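Local structure of leucyl-trna synthetase (Plasmodium falciparum, 5FOC) at residues A[240-245]-A[283-288]. The protein is the editing domain of a cytosolic leucyl-tRNA synthetase, an enzyme that joins leucine to its tRNA, and probably hydrolyses wrongly charged aminoacyl-tRNA. The protein carries 2 engineered substitutions. Numbering follows the deposited sequence.
Sequences ILPMTT and YNLKEE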
ATOM      1  N   ILE A 240       3.361   5.587   6.801  1.00 19.20           N
ATOM      2  CA  ILE A 240       3.387   5.888   5.347  1.00 18.76           C
ATOM      3  C   ILE A 240       4.556   6.821   5.060  1.00 19.92           C
ATOM      4  O   ILE A 240       4.637   7.928   5.621  1.00 21.42           O
ATOM      5  CB  ILE A 240       2.082   6.451   4.822  1.00 18.49           C
ATOM      6  CG1 ILE A 240       0.999   5.420   4.989  1.00 20.53           C
ATOM      7  CG2 ILE A 240       2.210   6.813   3.333  1.00 18.03           C
ATOM      8  CD1 ILE A 240      -0.400   5.802   4.587  1.00 20.25           C
ATOM      9  N   LEU A 241       5.427   6.439   4.107  1.00 20.02           N
ATOM     10  CA  LEU A 241       6.549   7.225   3.693  1.00 18.85           C
ATOM     11  C   LEU A 241       6.505   7.528   2.189  1.00 20.07           C
ATOM     12  O   LEU A 241       5.913   6.746   1.473  1.00 21.03           O
ATOM     13  CB  LEU A 241       7.850   6.501   3.988  1.00 20.00           C
ATOM     14  CG  LEU A 241       8.248   6.138   5.419  1.00 18.49           C
ATOM     15  CD1 LEU A 241       9.601   5.463   5.402  1.00 23.23           C
ATOM     16  CD2 LEU A 241       8.312   7.396   6.250  1.00 21.24           C
ATOM     17  N   PRO A 242       7.100   8.630   1.766  1.00 18.34           N
ATOM     18  CA  PRO A 242       7.062   8.998   0.341  1.00 19.35           C
ATOM     19  C   PRO A 242       8.133   8.308  -0.502  1.00 21.23           C
ATOM     20  O   PRO A 242       9.287   8.282  -0.145  1.00 22.30           O
ATOM     21  CB  PRO A 242       7.282  10.492   0.374  1.00 22.35           C
ATOM     22  CG  PRO A 242       8.202  10.684   1.537  1.00 22.31           C
ATOM     23  CD  PRO A 242       7.719   9.704   2.579  1.00 21.49           C
ATOM     24  N   MET A 243       7.696   7.776  -1.663  1.00 20.02           N
ATOM     25  CA  MET A 243       8.610   7.170  -2.636  1.00 21.10           C
ATOM     26  C   MET A 243       8.177   7.699  -3.994  1.00 21.36           C
ATOM     27  O   MET A 243       7.139   7.300  -4.515  1.00 23.58           O
ATOM     28  CB  MET A 243       8.550   5.667  -2.540  1.00 19.83           C
ATOM     29  CG  MET A 243       9.408   4.917  -3.581  1.00 21.08           C
ATOM     30  SD  MET A 243       9.220   3.113  -3.514  1.00 26.19           S
ATOM     31  CE  MET A 243      10.739   2.569  -2.767  1.00 30.36           C
ATOM     32  N   THR A 244       8.950   8.660  -4.524  1.00 23.28           N
ATOM     33  CA  THR A 244       8.589   9.346  -5.784  1.00 22.06           C
ATOM     34  C   THR A 244       8.769   8.499  -7.014  1.00 24.34           C
ATOM     35  O   THR A 244       8.308   8.908  -8.071  1.00 26.97           O
ATOM     36  CB  THR A 244       9.379  10.650  -5.982  1.00 24.40           C
ATOM     37  OG1 THR A 244      10.800  10.380  -6.032  1.00 27.72           O
ATOM     38  CG2 THR A 244       9.043  11.597  -4.859  1.00 25.19           C
ATOM     39  N   THR A 245       9.430   7.351  -6.884  1.00 23.34           N
ATOM     40  CA  THR A 245       9.727   6.464  -8.052  1.00 21.82           C
ATOM     41  C   THR A 245       8.589   5.489  -8.299  1.00 22.63           C
ATOM     42  O   THR A 245       8.606   4.775  -9.289  1.00 27.54           O
ATOM     43  CB  THR A 245      10.988   5.637  -7.793  1.00 24.84           C
ATOM     44  OG1 THR A 245      10.878   5.041  -6.472  1.00 27.07           O
ATOM     45  CG2 THR A 245      12.195   6.504  -7.848  1.00 29.28           C
ATOM     46  N   TYR A 283       7.059  16.972   5.381  1.00 29.95           N
ATOM     47  CA  TYR A 283       5.897  16.110   5.644  1.00 28.08           C
ATOM     48  C   TYR A 283       5.573  16.005   7.116  1.00 31.15           C
ATOM     49  O   TYR A 283       6.352  16.440   7.992  1.00 36.43           O
ATOM     50  CB  TYR A 283       6.162  14.703   5.126  1.00 25.03           C
ATOM     51  CG  TYR A 283       6.457  14.618   3.629  1.00 24.96           C
ATOM     52  CD1 TYR A 283       5.422  14.679   2.695  1.00 27.72           C
ATOM     53  CD2 TYR A 283       7.761  14.480   3.161  1.00 24.62           C
ATOM     54  CE1 TYR A 283       5.679  14.604   1.319  1.00 28.15           C
ATOM     55  CE2 TYR A 283       8.039  14.392   1.767  1.00 23.33           C
ATOM     56  CZ  TYR A 283       6.995  14.451   0.871  1.00 30.41           C
ATOM     57  OH  TYR A 283       7.240  14.376  -0.467  1.00 34.81           O
ATOM     58  N   ASN A 284       4.436  15.399   7.415  1.00 30.96           N
ATOM     59  CA  ASN A 284       4.058  15.196   8.820  1.00 34.33           C
ATOM     60  C   ASN A 284       4.783  13.950   9.332  1.00 30.82           C
ATOM     61  O   ASN A 284       4.140  12.904   9.604  1.00 35.03           O
ATOM     62  CB  ASN A 284       2.536  15.074   8.957  1.00 40.87           C
ATOM     63  CG  ASN A 284       1.795  16.346   8.548  1.00 46.30           C
ATOM     64  OD1 ASN A 284       0.775  16.278   7.850  1.00 52.75           O
ATOM     65  ND2 ASN A 284       2.294  17.506   8.969  1.00 48.94           N
ATOM     66  N   LEU A 285       6.122  14.084   9.448  1.00 31.19           N
ATOM     67  CA  LEU A 285       7.057  13.023   9.884  1.00 27.33           C
ATOM     68  C   LEU A 285       7.963  13.530  10.998  1.00 28.86           C
ATOM     69  O   LEU A 285       8.409  14.663  10.964  1.00 34.08           O
ATOM     70  CB  LEU A 285       7.963  12.515   8.730  1.00 27.75           C
ATOM     71  CG  LEU A 285       7.341  11.622   7.682  1.00 27.18           C
ATOM     72  CD1 LEU A 285       8.368  11.403   6.570  1.00 28.54           C
ATOM     73  CD2 LEU A 285       6.911  10.304   8.299  1.00 28.88           C
ATOM     74  N   LYS A 286       8.249  12.655  11.960  1.00 31.85           N
ATOM     75  CA  LYS A 286       9.199  12.944  13.029  1.00 36.58           C
ATOM     76  C   LYS A 286      10.298  11.919  13.023  1.00 31.68           C
ATOM     77  O   LYS A 286      10.040  10.755  12.695  1.00 32.83           O
ATOM     78  CB  LYS A 286       8.506  12.988  14.397  1.00 42.63           C
ATOM     79  CG  LYS A 286       7.390  14.029  14.490  1.00 47.80           C
ATOM     80  CD  LYS A 286       6.188  13.547  15.298  1.00 50.82           C
ATOM     81  CE  LYS A 286       5.377  12.479  14.565  1.00 57.22           C
ATOM     82  NZ  LYS A 286       4.172  12.070  15.344  1.00 62.99           N
ATOM     83  N   GLU A 287      11.510  12.357  13.389  1.00 31.74           N
ATOM     84  CA  GLU A 287      12.711  11.515  13.457  1.00 34.82           C
ATOM     85  C   GLU A 287      12.431  10.167  14.096  1.00 32.75           C
ATOM     86  O   GLU A 287      12.933   9.147  13.664  1.00 34.52           O
ATOM     87  CB  GLU A 287      13.795  12.170  14.348  1.00 39.48           C
ATOM     88  CG  GLU A 287      14.429  13.405  13.754  1.00 47.75           C
ATOM     89  CD  GLU A 287      15.850  13.659  14.220  1.00 50.35           C
ATOM     90  OE1 GLU A 287      16.295  13.063  15.231  1.00 53.98           O
ATOM     91  OE2 GLU A 287      16.523  14.475  13.558  1.00 61.64           O
ATOM     92  N   GLU A 288      11.682  10.184  15.191  1.00 31.60           N
ATOM     93  CA  GLU A 288      11.412   8.952  15.926  1.00 29.16           C
ATOM     94  C   GLU A 288      10.570   7.919  15.164  1.00 32.67           C
ATOM     95  O   GLU A 288      10.532   6.755  15.558  1.00 33.79           O
ATOM     96  CB  GLU A 288      10.759   9.268  17.269  1.00 32.84           C
ATOM     97  CG  GLU A 288       9.427  10.009  17.148  1.00 35.90           C
ATOM     98  CD  GLU A 288       9.527  11.458  17.605  1.00 45.25           C
ATOM     99  OE1 GLU A 288      10.487  12.177  17.174  1.00 44.37           O
ATOM    100  OE2 GLU A 288       8.623  11.872  18.373  1.00 66.86           O
TER
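Leu241, Tyr283 and Leu285 all place CG anti to their own carbonyl carbon and beside the backbone N (chi1 -62° for Leu241, -59° for Tyr283). The aromatic ring meets Pro242, and the two leucines meet at their methyl ends. The contact joins the end of strand 238-242, in the mixed sheet of the editing domain, to the loop that leaves helix 276-282. One half of it is a CH-pi contact: CG of Pro242 stands 4.2 Å from the centroid of the Tyr283 ring, 29° off the ring normal, so it lies off-centre. CE2 is the ring atom nearest to it, at 3.7 Å from Pro242 CG, and Pro242 CB lies 4.0 Å from Tyr283 OH. Proline suits this place because it offers a compact, rigid set of CH groups to an aromatic surface, and tyrosine because its broad flat ring can lie against the pyrrolidine and its neighbours. Pro143 touches both residues. Beside this pair, Leu241 and Leu285 cross at about a right angle and touch through branch methyls, with CD2 of Leu241 lying 4.0 Å from CD1 of Leu285. Leucine's apolar, branched side chain suits a buried site; Leu241 also packs on Leu269 and Ile272 of helix 263-274, and Leu285 on Cys280 of helix 276-282. In the loop, an inverse gamma turn is centred on Asn284, with a weak hydrogen bond from Leu285 N to Tyr283 O. The CB atoms of Tyr283 and Leu285 both point toward the strand, while the polar Asn284 is exposed. Every residue that touches across the contact is buried, and apolar packing holds the two segments together. The leucine pair is closest where CD2 of Leu241 meets CD2 of Leu285 at 3.8 Å.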